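Long-range contacts in oxidoreductase, FMN-binding (Shewanella oneidensis, PDB 2GQ8), which binds FMN and, as a member of the Old Yellow Enzyme-like flavoproteins, probably reduces activated carbon-carbon double bonds with electrons from NADH or NADPH: residues Q100-G105 with E179-N184; T26-S31 with A69-I74; I269-W274 with G300-E305. All coordinates share one frame; numbering follows the deposited sequence.

In the fold
All three interactions sit around the mouth of one eight-stranded parallel TIM barrel, and each touches both FMN and the bound p-hydroxyacetophenone. Interaction 1 is the deepest, its centre about 6 Å from that of the chain; it joins barrel strands 96-102 and 177-181 and mixes backbone sheet bonds with buried polar side chains aimed at the flavin. Interaction 2 is buried too but pairs two loops, after strands 20-22 and 53-60, through backbone carbonyls and small side chains. Interaction 3, only partly buried, lies past strands 266-270 and 295-299 at the phosphate end of FMN. Interaction 1 touches the other two, whereas interactions 2 and 3 stay about 7 Å apart at their nearest atoms.

Interaction 1 of 3, residues Q100-G105 with E179-N184; sequences QLWHVG and ELHAAN. With FMN (flavin mononucleotide), chain E; AC6 (p-hydroxyacetophenone), chain D.
Gln-100 and Glu-179 sit side by side on neighbouring parallel strands of the TIM barrel, their extended side chains on the same face. The amide of Gln-100, with CG anti to the backbone N (chi1 -176°), reads the pyrimidine edge of FMN twice: OE1 accepts from N3 at 2.8 Å, and NE2 gives an almost straight bond to FMN O2. The same NE2 also donates to Glu-179 OE1 at 2.9 Å, in a more bent bond tilted out of the amide plane. Tyr-266 and His-268 hold Glu-179 OE2 and help position OE1 for the amide. Leu-101 carries the parallel sheet pattern, its N bonding to Glu-179 O and its O receiving His-181 N, while its side chain packs on helices 153-172 and 212-225. Trp-102 lies beside His-181, the rings 20° from parallel but slid apart; Trp-102 CZ2 lies 3.4 Å from C6 of p-hydroxyacetophenone. From His-103, the backbone N and O reach His-181 O through separate waters, the N by a weak link. His-181 ND1 accepts from Ala-183 N, helping to fix the ring. Its NE2 meets the phenol oxygen O1 of p-hydroxyacetophenone at 2.7 Å, and Asn-184 ND2 donates to that oxygen at 2.6 Å.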
loop_
_atom_site.group_PDB
_atom_site.type_symbol
_atom_site.label_atom_id
_atom_site.label_comp_id
_atom_site.label_asym_id
_atom_site.label_seq_id
_atom_site.Cartn_x
_atom_site.Cartn_y
_atom_site.Cartn_z
ATOM N N GLN A 100 -5.933 1.615 0.554
ATOM C CA GLN A 100 -5.096 0.442 0.295
ATOM C C GLN A 100 -5.668 -0.748 1.049
ATOM O O GLN A 100 -5.541 -0.842 2.273
ATOM C CB GLN A 100 -3.636 0.646 0.727
ATOM C CG GLN A 100 -2.785 -0.579 0.341
ATOM C CD GLN A 100 -1.362 -0.537 0.851
ATOM O OE1 GLN A 100 -1.121 -0.506 2.060
ATOM N NE2 GLN A 100 -0.405 -0.554 -0.076
ATOM N N LEU A 101 -6.295 -1.657 0.306
ATOM C CA LEU A 101 -6.900 -2.855 0.899
ATOM C C LEU A 101 -5.794 -3.812 1.298
ATOM O O LEU A 101 -5.000 -4.256 0.468
ATOM C CB LEU A 101 -7.850 -3.502 -0.099
ATOM C CG LEU A 101 -8.928 -2.535 -0.600
ATOM C CD1 LEU A 101 -9.925 -3.301 -1.458
ATOM C CD2 LEU A 101 -9.631 -1.862 0.578
ATOM N N TRP A 102 -5.790 -4.164 2.574
ATOM C CA TRP A 102 -4.722 -4.962 3.151
ATOM C C TRP A 102 -5.046 -6.306 3.783
ATOM O O TRP A 102 -6.021 -6.439 4.521
ATOM C CB TRP A 102 -4.075 -4.080 4.220
ATOM C CG TRP A 102 -2.677 -4.385 4.644
ATOM C CD1 TRP A 102 -1.749 -5.163 4.000
ATOM C CD2 TRP A 102 -2.001 -3.789 5.756
ATOM N NE1 TRP A 102 -0.535 -5.077 4.646
ATOM C CE2 TRP A 102 -0.664 -4.238 5.727
ATOM C CE3 TRP A 102 -2.400 -2.910 6.776
ATOM C CZ2 TRP A 102 0.286 -3.834 6.675
ATOM C CZ3 TRP A 102 -1.460 -2.505 7.720
ATOM C CH2 TRP A 102 -0.128 -2.968 7.663
ATOM N N HIS A 103 -4.219 -7.304 3.476
ATOM C CA HIS A 103 -4.305 -8.592 4.151
ATOM C C HIS A 103 -2.836 -8.940 4.322
ATOM O O HIS A 103 -2.116 -9.100 3.335
ATOM C CB HIS A 103 -5.012 -9.684 3.349
ATOM C CG HIS A 103 -5.363 -10.871 4.191
ATOM N ND1 HIS A 103 -4.430 -11.520 4.972
ATOM C CD2 HIS A 103 -6.548 -11.481 4.434
ATOM C CE1 HIS A 103 -5.025 -12.475 5.665
ATOM N NE2 HIS A 103 -6.309 -12.472 5.358
ATOM N N VAL A 104 -2.390 -9.030 5.570
ATOM C CA VAL A 104 -0.985 -9.297 5.866
ATOM C C VAL A 104 -0.561 -10.750 5.772
ATOM O O VAL A 104 0.632 -11.040 5.772
ATOM C CB VAL A 104 -0.605 -8.798 7.284
ATOM C CG1 VAL A 104 -0.896 -7.304 7.408
ATOM C CG2 VAL A 104 -1.370 -9.585 8.337
ATOM N N GLY A 105 -1.527 -11.658 5.685
ATOM C CA GLY A 105 -1.175 -13.065 5.620
ATOM C C GLY A 105 -0.383 -13.483 6.850
ATOM O O GLY A 105 -0.801 -13.229 7.982
ATOM N N GLU A 179 -6.363 0.537 -3.707
ATOM C CA GLU A 179 -5.069 0.019 -4.127
ATOM C C GLU A 179 -4.921 -1.340 -3.462
ATOM O O GLU A 179 -5.008 -1.459 -2.237
ATOM C CB GLU A 179 -3.908 0.909 -3.679
ATOM C CG GLU A 179 -2.554 0.342 -4.131
ATOM C CD GLU A 179 -1.382 1.157 -3.645
ATOM O OE1 GLU A 179 -0.770 0.760 -2.633
ATOM O OE2 GLU A 179 -1.084 2.193 -4.275
ATOM N N LEU A 180 -4.718 -2.375 -4.263
ATOM C CA LEU A 180 -4.543 -3.699 -3.691
ATOM C C LEU A 180 -3.106 -3.850 -3.219
ATOM O O LEU A 180 -2.174 -3.739 -4.020
ATOM C CB LEU A 180 -4.858 -4.772 -4.736
ATOM C CG LEU A 180 -4.530 -6.205 -4.305
ATOM C CD1 LEU A 180 -5.395 -6.601 -3.117
ATOM C CD2 LEU A 180 -4.770 -7.146 -5.492
ATOM N N HIS A 181 -2.916 -4.084 -1.922
ATOM C CA HIS A 181 -1.561 -4.273 -1.421
ATOM C C HIS A 181 -1.140 -5.703 -1.756
ATOM O O HIS A 181 -1.562 -6.653 -1.093
ATOM C CB HIS A 181 -1.498 -4.084 0.096
ATOM C CG HIS A 181 -0.111 -3.869 0.615
ATOM N ND1 HIS A 181 1.013 -4.180 -0.119
ATOM C CD2 HIS A 181 0.333 -3.346 1.783
ATOM C CE1 HIS A 181 2.091 -3.856 0.575
ATOM N NE2 HIS A 181 1.706 -3.348 1.731
ATOM N N ALA A 182 -0.333 -5.853 -2.803
ATOM C CA ALA A 182 0.160 -7.166 -3.210
ATOM C C ALA A 182 1.673 -7.110 -3.092
ATOM O O ALA A 182 2.402 -7.866 -3.740
ATOM C CB ALA A 182 -0.247 -7.457 -4.654
ATOM N N ALA A 183 2.142 -6.212 -2.235
ATOM C CA ALA A 183 3.572 -6.021 -2.066
ATOM C C ALA A 183 4.061 -6.270 -0.647
ATOM O O ALA A 183 3.362 -6.841 0.197
ATOM C CB ALA A 183 3.945 -4.583 -2.498
ATOM N N ASN A 184 5.298 -5.843 -0.432
ATOM C CA ASN A 184 6.010 -5.907 0.833
ATOM C C ASN A 184 5.842 -7.127 1.717
ATOM O O ASN A 184 5.766 -7.021 2.940
ATOM C CB ASN A 184 5.735 -4.626 1.612
ATOM C CG ASN A 184 6.122 -3.395 0.815
ATOM O OD1 ASN A 184 6.935 -3.481 -0.105
ATOM N ND2 ASN A 184 5.562 -2.248 1.168
HETATM N N1 FMN E . 3.713 0.597 2.214
HETATM C C2 FMN E . 2.452 0.043 1.890
HETATM O O2 FMN E . 2.225 -0.452 0.834
HETATM N N3 FMN E . 1.475 0.020 2.927
HETATM C C4 FMN E . 1.530 0.774 4.043
HETATM O O4 FMN E . 0.665 0.593 5.116
HETATM C C4A FMN E . 2.915 1.231 4.519
HETATM N N5 FMN E . 3.213 1.612 5.793
HETATM C C5A FMN E . 4.362 2.330 5.964
HETATM C C6 FMN E . 4.532 2.926 7.359
HETATM C C7 FMN E . 5.698 3.757 7.554
HETATM C C7M FMN E . 5.723 4.617 8.807
HETATM C C8 FMN E . 6.599 4.134 6.504
HETATM C C8M FMN E . 7.896 4.986 6.469
HETATM C C9 FMN E . 6.528 3.449 5.251
HETATM C C9A FMN E . 5.397 2.471 4.927
HETATM N N10 FMN E . 5.073 1.877 3.653
HETATM C C10 FMN E . 3.886 1.231 3.366
HETATM C "C1'" FMN E . 6.046 1.968 2.547
HETATM C "C2'" FMN E . 5.860 3.321 1.858
HETATM O "O2'" FMN E . 4.625 3.411 1.156
HETATM C "C3'" FMN E . 7.017 3.601 0.883
HETATM O "O3'" FMN E . 6.983 2.653 -0.214
HETATM C "C4'" FMN E . 8.402 3.620 1.492
HETATM O "O4'" FMN E . 8.417 4.420 2.702
HETATM C "C5'" FMN E . 9.526 4.032 0.571
HETATM O "O5'" FMN E . 9.387 5.408 0.176
HETATM P P FMN E . 10.226 6.572 0.887
HETATM O O1P FMN E . 9.740 6.707 2.292
HETATM O O2P FMN E . 11.684 6.231 0.780
HETATM O O3P FMN E . 9.887 7.817 0.012
HETATM C C1 AC6 D . 3.922 -2.114 4.425
HETATM C C2 AC6 D . 5.365 -1.598 4.685
HETATM C C3 AC6 D . 5.533 -1.178 6.008
HETATM C C4 AC6 D . 4.580 -1.276 7.045
HETATM C C5 AC6 D . 3.293 -1.719 6.689
HETATM C C6 AC6 D . 2.917 -2.128 5.402
HETATM O O1 AC6 D . 3.788 -2.390 3.117
HETATM O O2 AC6 D . 6.055 -0.617 8.728
HETATM C C7 AC6 D . 4.737 -1.051 8.450
HETATM C C8 AC6 D . 3.921 -1.182 9.737
HETATM O O HOH W 1 -3.725 -6.685 0.480
HETATM O O HOH W 2 -1.611 -8.919 0.571
#

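Interaction 2 of 3, residues T26-S31 with A69-I74; sequences TRSRAS and AWTPGI. With FMN (flavin mononucleotide), chain E; AC6 (p-hydroxyacetophenone), chain D.
Trp-70 O accepts a hydrogen bond from Ala-30 N of the other loop at 3.0 Å and a weaker, bent C-H...O contact from Ser-28 CA at 3.3 Å. One residue earlier, Ser-28 OG donates to Ala-69 O at 2.9 Å, meeting it nearly head-on with a C=O...O angle of 173°. The hydroxyl can do so because it stands beside its own backbone N (chi1 -66°), which also brings OG within 3.6 Å of Thr-71 CG2. These loops follow the first two strands of the TIM barrel, and their contact forms part of the wall at its flavin end. Ala-30 CB turns toward the partner loop and rests against Pro-72, CB to CB 3.9 Å. Trp-70 sends its indole away from the contact, with NE1 bound to Asp-134, while Ala-69 CB lies over the centre of one ring face. Nearer the cofactor, Thr-26 divides its branches: OG1 donates to FMN O4 at 2.7 Å, while the side chain crosses that of Thr-71 at a slant, CG2 of Thr-26 touching CG2 of Thr-71 at 3.7 Å. Thr-71 OG1 bonds instead to Gln-60, leaving its methyl to face both Ser-28 and Thr-26.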
loop_
_atom_site.group_PDB
_atom_site.type_symbol
_atom_site.label_atom_id
_atom_site.label_comp_id
_atom_site.label_asym_id
_atom_site.label_seq_id
_atom_site.Cartn_x
_atom_site.Cartn_y
_atom_site.Cartn_z
ATOM N N THR A 26 1.294 3.197 7.103
ATOM C CA THR A 26 0.685 2.795 8.364
ATOM C C THR A 26 1.168 3.724 9.477
ATOM O O THR A 26 2.367 3.903 9.642
ATOM C CB THR A 26 1.115 1.365 8.725
ATOM O OG1 THR A 26 0.551 0.454 7.778
ATOM C CG2 THR A 26 0.651 0.995 10.136
ATOM N N ARG A 27 0.237 4.310 10.228
ATOM C CA ARG A 27 0.598 5.190 11.337
ATOM C C ARG A 27 0.020 4.660 12.651
ATOM O O ARG A 27 0.305 5.191 13.729
ATOM C CB ARG A 27 0.109 6.619 11.078
ATOM C CG ARG A 27 0.614 7.224 9.768
ATOM C CD ARG A 27 2.136 7.181 9.651
ATOM N NE ARG A 27 2.784 7.836 10.789
ATOM C CZ ARG A 27 2.983 9.148 10.892
ATOM N NH1 ARG A 27 2.599 9.965 9.916
ATOM N NH2 ARG A 27 3.535 9.646 11.991
ATOM N N SER A 28 -0.785 3.606 12.547
ATOM C CA SER A 28 -1.389 2.974 13.715
ATOM C C SER A 28 -1.984 3.966 14.710
ATOM O O SER A 28 -1.643 3.961 15.903
ATOM C CB SER A 28 -0.355 2.083 14.406
ATOM O OG SER A 28 -0.004 0.996 13.554
ATOM N N ARG A 29 -2.890 4.802 14.207
ATOM C CA ARG A 29 -3.566 5.812 15.018
ATOM C C ARG A 29 -5.071 5.557 15.104
ATOM O O ARG A 29 -5.814 6.413 15.578
ATOM C CB ARG A 29 -3.360 7.213 14.412
ATOM C CG ARG A 29 -1.904 7.707 14.286
ATOM C CD ARG A 29 -1.243 7.776 15.646
ATOM N NE ARG A 29 -0.223 8.821 15.797
ATOM C CZ ARG A 29 1.017 8.764 15.319
ATOM N NH1 ARG A 29 1.432 7.712 14.622
ATOM N NH2 ARG A 29 1.878 9.739 15.601
ATOM N N ALA A 30 -5.526 4.392 14.660
ATOM C CA ALA A 30 -6.961 4.111 14.663
ATOM C C ALA A 30 -7.551 4.062 16.067
ATOM O O ALA A 30 -6.923 3.563 17.002
ATOM C CB ALA A 30 -7.244 2.807 13.924
ATOM N N SER A 31 -8.766 4.585 16.199
ATOM C CA SER A 31 -9.452 4.619 17.480
ATOM C C SER A 31 -9.800 3.245 18.008
ATOM O O SER A 31 -10.175 2.348 17.254
ATOM C CB SER A 31 -10.724 5.454 17.372
ATOM O OG SER A 31 -10.408 6.821 17.162
ATOM N N ALA A 69 -0.750 -3.472 15.528
ATOM C CA ALA A 69 -1.690 -2.851 16.438
ATOM C C ALA A 69 -2.211 -1.506 15.950
ATOM O O ALA A 69 -1.493 -0.730 15.316
ATOM C CB ALA A 69 -1.042 -2.678 17.801
ATOM N N TRP A 70 -3.486 -1.263 16.228
ATOM C CA TRP A 70 -4.140 0.006 15.927
ATOM C C TRP A 70 -4.244 0.482 14.482
ATOM O O TRP A 70 -4.375 1.679 14.245
ATOM C CB TRP A 70 -3.493 1.110 16.775
ATOM C CG TRP A 70 -3.178 0.657 18.178
ATOM C CD1 TRP A 70 -4.036 0.065 19.068
ATOM C CD2 TRP A 70 -1.911 0.743 18.838
ATOM N NE1 TRP A 70 -3.373 -0.222 20.245
ATOM C CE2 TRP A 70 -2.073 0.181 20.130
ATOM C CE3 TRP A 70 -0.656 1.238 18.466
ATOM C CZ2 TRP A 70 -1.017 0.104 21.049
ATOM C CZ3 TRP A 70 0.392 1.159 19.383
ATOM C CH2 TRP A 70 0.200 0.594 20.660
ATOM N N THR A 71 -4.176 -0.431 13.517
ATOM C CA THR A 71 -4.337 -0.029 12.127
ATOM C C THR A 71 -5.844 0.005 11.861
ATOM O O THR A 71 -6.604 -0.796 12.408
ATOM C CB THR A 71 -3.621 -1.000 11.144
ATOM O OG1 THR A 71 -4.158 -2.329 11.261
ATOM C CG2 THR A 71 -2.114 -1.035 11.447
ATOM N N PRO A 72 -6.299 0.948 11.032
ATOM C CA PRO A 72 -7.722 1.085 10.706
ATOM C C PRO A 72 -8.266 -0.010 9.804
ATOM O O PRO A 72 -7.628 -0.398 8.830
ATOM C CB PRO A 72 -7.785 2.452 10.032
ATOM C CG PRO A 72 -6.457 2.497 9.299
ATOM C CD PRO A 72 -5.498 1.985 10.354
ATOM N N GLY A 73 -9.452 -0.504 10.135
ATOM C CA GLY A 73 -10.073 -1.524 9.310
ATOM C C GLY A 73 -11.043 -0.905 8.319
ATOM O O GLY A 73 -11.335 0.296 8.370
ATOM N N ILE A 74 -11.558 -1.716 7.402
ATOM C CA ILE A 74 -12.509 -1.199 6.434
ATOM C C ILE A 74 -13.620 -2.227 6.192
ATOM O O ILE A 74 -14.160 -2.351 5.089
ATOM C CB ILE A 74 -11.778 -0.802 5.114
ATOM C CG1 ILE A 74 -12.717 0.008 4.214
ATOM C CG2 ILE A 74 -11.237 -2.038 4.405
ATOM C CD1 ILE A 74 -11.981 0.808 3.144
HETATM N N1 FMN E . 3.713 0.597 2.214
HETATM C C2 FMN E . 2.452 0.043 1.890
HETATM O O2 FMN E . 2.225 -0.452 0.834
HETATM N N3 FMN E . 1.475 0.020 2.927
HETATM C C4 FMN E . 1.530 0.774 4.043
HETATM O O4 FMN E . 0.665 0.593 5.116
HETATM C C4A FMN E . 2.915 1.231 4.519
HETATM N N5 FMN E . 3.213 1.612 5.793
HETATM C C5A FMN E . 4.362 2.330 5.964
HETATM C C6 FMN E . 4.532 2.926 7.359
HETATM C C7 FMN E . 5.698 3.757 7.554
HETATM C C7M FMN E . 5.723 4.617 8.807
HETATM C C8 FMN E . 6.599 4.134 6.504
HETATM C C8M FMN E . 7.896 4.986 6.469
HETATM C C9 FMN E . 6.528 3.449 5.251
HETATM C C9A FMN E . 5.397 2.471 4.927
HETATM N N10 FMN E . 5.073 1.877 3.653
HETATM C C10 FMN E . 3.886 1.231 3.366
HETATM C "C1'" FMN E . 6.046 1.968 2.547
HETATM C "C2'" FMN E . 5.860 3.321 1.858
HETATM O "O2'" FMN E . 4.625 3.411 1.156
HETATM C "C3'" FMN E . 7.017 3.601 0.883
HETATM O "O3'" FMN E . 6.983 2.653 -0.214
HETATM C "C4'" FMN E . 8.402 3.620 1.492
HETATM O "O4'" FMN E . 8.417 4.420 2.702
HETATM C "C5'" FMN E . 9.526 4.032 0.571
HETATM O "O5'" FMN E . 9.387 5.408 0.176
HETATM P P FMN E . 10.226 6.572 0.887
HETATM O O1P FMN E . 9.740 6.707 2.292
HETATM O O2P FMN E . 11.684 6.231 0.780
HETATM O O3P FMN E . 9.887 7.817 0.012
HETATM C C1 AC6 D . 3.922 -2.114 4.425
HETATM C C2 AC6 D . 5.365 -1.598 4.685
HETATM C C3 AC6 D . 5.533 -1.178 6.008
HETATM C C4 AC6 D . 4.580 -1.276 7.045
HETATM C C5 AC6 D . 3.293 -1.719 6.689
HETATM C C6 AC6 D . 2.917 -2.128 5.402
HETATM O O1 AC6 D . 3.788 -2.390 3.117
HETATM O O2 AC6 D . 6.055 -0.617 8.728
HETATM C C7 AC6 D . 4.737 -1.051 8.450
HETATM C C8 AC6 D . 3.921 -1.182 9.737
#

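Interaction 3 of 3, residues I269-W274 with G300-E305; sequences IAEVDW and GRYNAE. With FMN (flavin mononucleotide), chain E; AC6 (p-hydroxyacetophenone), chain D.
Val-272 presses against Gly-300 where two loops leave adjacent strands of the TIM barrel, 266-270 and 295-299, and this is the tight part of the contact. The CA atoms stand 4.3 Å apart, and Gly-300, with no side chain, lets its CA come within 3.5 Å of Val-272 CB. The two methyls of Val-272 divide the work, CG2 lying against the carbonyl of Gly-300 and CG1 meeting the CG of Arg-301, whose chain crosses the valine at about a right angle.

Next to it along the chain, Glu-271 OE1 accepts from Tyr-302 OH at 2.6 Å on the carboxylate's syn lone pair. The glutamate reaches it fully extended, CG anti to the backbone N (chi1 -159°), with its carboxylate 70° from the ring plane and OE1 at the ring's edge. Lys-285 forms a salt bridge with Glu-271 OE2 and a weak hydrogen bond with the tyrosine hydroxyl.

Toward solvent the fit is looser. Arg-301 NH2 remains 3.8 Å from Trp-274 O and forms a long, weak ion pair with Asp-275; that carbonyl is instead bonded by Arg-323. Trp-274 turns from Arg-301's loop toward the ligands: Trp-274 CH2 is 3.8 Å from FMN C8M, and O2 of p-hydroxyacetophenone lies at the indole edge.

Arg-301 N donates to phosphate oxygen O2P of FMN at 2.8 Å, and Arg-323 N also bonds to the cofactor. The grip thus comes from backbone N-H groups, to which the Arg-301 side chain, its CD 3.8 Å from O2P, may add a weaker, longer-range attraction, while Lys-285 would probably favour an ionised Glu-271.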
loop_
_atom_site.group_PDB
_atom_site.type_symbol
_atom_site.label_atom_id
_atom_site.label_comp_id
_atom_site.label_asym_id
_atom_site.label_seq_id
_atom_site.Cartn_x
_atom_site.Cartn_y
_atom_site.Cartn_z
ATOM N N ILE A 269 4.841 0.484 -7.878
ATOM C CA ILE A 269 5.990 -0.332 -7.518
ATOM C C ILE A 269 6.667 0.205 -6.257
ATOM O O ILE A 269 7.095 1.361 -6.224
ATOM C CB ILE A 269 7.030 -0.332 -8.656
ATOM C CG1 ILE A 269 6.398 -0.858 -9.946
ATOM C CG2 ILE A 269 8.262 -1.134 -8.239
ATOM C CD1 ILE A 269 5.868 -2.295 -9.864
ATOM N N ALA A 270 6.749 -0.634 -5.226
ATOM C CA ALA A 270 7.418 -0.263 -3.976
ATOM C C ALA A 270 8.873 -0.665 -4.207
ATOM O O ALA A 270 9.240 -1.837 -4.096
ATOM C CB ALA A 270 6.821 -1.032 -2.803
ATOM N N GLU A 271 9.687 0.330 -4.539
ATOM C CA GLU A 271 11.091 0.150 -4.892
ATOM C C GLU A 271 12.057 0.005 -3.724
ATOM O O GLU A 271 13.139 -0.572 -3.856
ATOM C CB GLU A 271 11.498 1.331 -5.764
ATOM C CG GLU A 271 12.703 1.109 -6.624
ATOM C CD GLU A 271 12.944 2.272 -7.561
ATOM O OE1 GLU A 271 11.981 3.031 -7.835
ATOM O OE2 GLU A 271 14.095 2.421 -8.027
ATOM N N VAL A 272 11.660 0.558 -2.594
ATOM C CA VAL A 272 12.453 0.507 -1.380
ATOM C C VAL A 272 11.485 0.251 -0.237
ATOM O O VAL A 272 10.350 0.722 -0.260
ATOM C CB VAL A 272 13.164 1.867 -1.122
ATOM C CG1 VAL A 272 13.874 1.852 0.236
ATOM C CG2 VAL A 272 14.159 2.158 -2.241
ATOM N N ASP A 273 11.918 -0.537 0.741
ATOM C CA ASP A 273 11.103 -0.769 1.919
ATOM C C ASP A 273 12.075 -0.510 3.064
ATOM O O ASP A 273 12.987 -1.301 3.292
ATOM C CB ASP A 273 10.579 -2.202 1.973
ATOM C CG ASP A 273 9.366 -2.333 2.877
ATOM O OD1 ASP A 273 9.132 -3.442 3.397
ATOM O OD2 ASP A 273 8.637 -1.324 3.055
ATOM N N TRP A 274 11.886 0.613 3.754
ATOM C CA TRP A 274 12.763 1.022 4.851
ATOM C C TRP A 274 14.187 1.180 4.327
ATOM O O TRP A 274 14.455 2.111 3.572
ATOM C CB TRP A 274 12.697 0.010 6.001
ATOM C CG TRP A 274 11.343 -0.006 6.646
ATOM C CD1 TRP A 274 10.391 -0.976 6.532
ATOM C CD2 TRP A 274 10.776 1.019 7.473
ATOM N NE1 TRP A 274 9.263 -0.619 7.236
ATOM C CE2 TRP A 274 9.473 0.600 7.823
ATOM C CE3 TRP A 274 11.243 2.251 7.951
ATOM C CZ2 TRP A 274 8.630 1.371 8.635
ATOM C CZ3 TRP A 274 10.406 3.015 8.757
ATOM C CH2 TRP A 274 9.113 2.571 9.090
ATOM N N GLY A 300 10.162 5.091 -3.247
ATOM C CA GLY A 300 11.336 4.509 -2.611
ATOM C C GLY A 300 12.581 5.365 -2.767
ATOM O O GLY A 300 13.259 5.329 -3.807
ATOM N N ARG A 301 12.876 6.130 -1.718
ATOM C CA ARG A 301 14.032 7.017 -1.677
ATOM C C ARG A 301 14.148 8.009 -2.818
ATOM O O ARG A 301 15.258 8.350 -3.237
ATOM C CB ARG A 301 15.326 6.204 -1.592
ATOM C CG ARG A 301 15.479 5.414 -0.299
ATOM C CD ARG A 301 15.451 6.323 0.925
ATOM N NE ARG A 301 15.921 5.622 2.118
ATOM C CZ ARG A 301 15.735 6.042 3.366
ATOM N NH1 ARG A 301 15.076 7.169 3.606
ATOM N NH2 ARG A 301 16.225 5.333 4.378
ATOM N N TYR A 302 13.018 8.477 -3.336
ATOM C CA TYR A 302 13.083 9.481 -4.392
ATOM C C TYR A 302 13.234 10.875 -3.803
ATOM O O TYR A 302 12.721 11.162 -2.724
ATOM C CB TYR A 302 11.798 9.465 -5.235
ATOM C CG TYR A 302 11.790 8.383 -6.267
ATOM C CD1 TYR A 302 12.310 8.613 -7.541
ATOM C CD2 TYR A 302 11.336 7.097 -5.953
ATOM C CE1 TYR A 302 12.385 7.604 -8.470
ATOM C CE2 TYR A 302 11.412 6.075 -6.881
ATOM C CZ TYR A 302 11.944 6.337 -8.136
ATOM O OH TYR A 302 12.075 5.328 -9.048
ATOM N N ASN A 303 13.981 11.728 -4.499
ATOM C CA ASN A 303 14.089 13.132 -4.114
ATOM C C ASN A 303 13.550 13.863 -5.357
ATOM O O ASN A 303 13.157 13.204 -6.336
ATOM C CB ASN A 303 15.533 13.557 -3.793
ATOM C CG ASN A 303 16.515 13.235 -4.898
ATOM O OD1 ASN A 303 16.145 13.091 -6.051
ATOM N ND2 ASN A 303 17.794 13.143 -4.541
ATOM N N ALA A 304 13.516 15.191 -5.333
ATOM C CA ALA A 304 12.992 15.948 -6.479
ATOM C C ALA A 304 13.697 15.643 -7.802
ATOM O O ALA A 304 13.051 15.467 -8.834
ATOM C CB ALA A 304 13.065 17.440 -6.191
ATOM N N GLU A 305 15.025 15.592 -7.773
ATOM C CA GLU A 305 15.792 15.332 -8.981
ATOM C C GLU A 305 15.551 13.942 -9.564
ATOM O O GLU A 305 15.318 13.799 -10.763
ATOM C CB GLU A 305 17.281 15.529 -8.700
ATOM C CG GLU A 305 18.167 15.415 -9.925
ATOM C CD GLU A 305 19.622 15.725 -9.612
ATOM O OE1 GLU A 305 19.919 16.881 -9.246
ATOM O OE2 GLU A 305 20.466 14.813 -9.727
HETATM N N1 FMN E . 3.713 0.597 2.214
HETATM C C2 FMN E . 2.452 0.043 1.890
HETATM O O2 FMN E . 2.225 -0.452 0.834
HETATM N N3 FMN E . 1.475 0.020 2.927
HETATM C C4 FMN E . 1.530 0.774 4.043
HETATM O O4 FMN E . 0.665 0.593 5.116
HETATM C C4A FMN E . 2.915 1.231 4.519
HETATM N N5 FMN E . 3.213 1.612 5.793
HETATM C C5A FMN E . 4.362 2.330 5.964
HETATM C C6 FMN E . 4.532 2.926 7.359
HETATM C C7 FMN E . 5.698 3.757 7.554
HETATM C C7M FMN E . 5.723 4.617 8.807
HETATM C C8 FMN E . 6.599 4.134 6.504
HETATM C C8M FMN E . 7.896 4.986 6.469
HETATM C C9 FMN E . 6.528 3.449 5.251
HETATM C C9A FMN E . 5.397 2.471 4.927
HETATM N N10 FMN E . 5.073 1.877 3.653
HETATM C C10 FMN E . 3.886 1.231 3.366
HETATM C "C1'" FMN E . 6.046 1.968 2.547
HETATM C "C2'" FMN E . 5.860 3.321 1.858
HETATM O "O2'" FMN E . 4.625 3.411 1.156
HETATM C "C3'" FMN E . 7.017 3.601 0.883
HETATM O "O3'" FMN E . 6.983 2.653 -0.214
HETATM C "C4'" FMN E . 8.402 3.620 1.492
HETATM O "O4'" FMN E . 8.417 4.420 2.702
HETATM C "C5'" FMN E . 9.526 4.032 0.571
HETATM O "O5'" FMN E . 9.387 5.408 0.176
HETATM P P FMN E . 10.226 6.572 0.887
HETATM O O1P FMN E . 9.740 6.707 2.292
HETATM O O2P FMN E . 11.684 6.231 0.780
HETATM O O3P FMN E . 9.887 7.817 0.012
HETATM C C1 AC6 D . 3.922 -2.114 4.425
HETATM C C2 AC6 D . 5.365 -1.598 4.685
HETATM C C3 AC6 D . 5.533 -1.178 6.008
HETATM C C4 AC6 D . 4.580 -1.276 7.045
HETATM C C5 AC6 D . 3.293 -1.719 6.689
HETATM C C6 AC6 D . 2.917 -2.128 5.402
HETATM O O1 AC6 D . 3.788 -2.390 3.117
HETATM O O2 AC6 D . 6.055 -0.617 8.728
HETATM C C7 AC6 D . 4.737 -1.051 8.450
HETATM C C8 AC6 D . 3.921 -1.182 9.737
#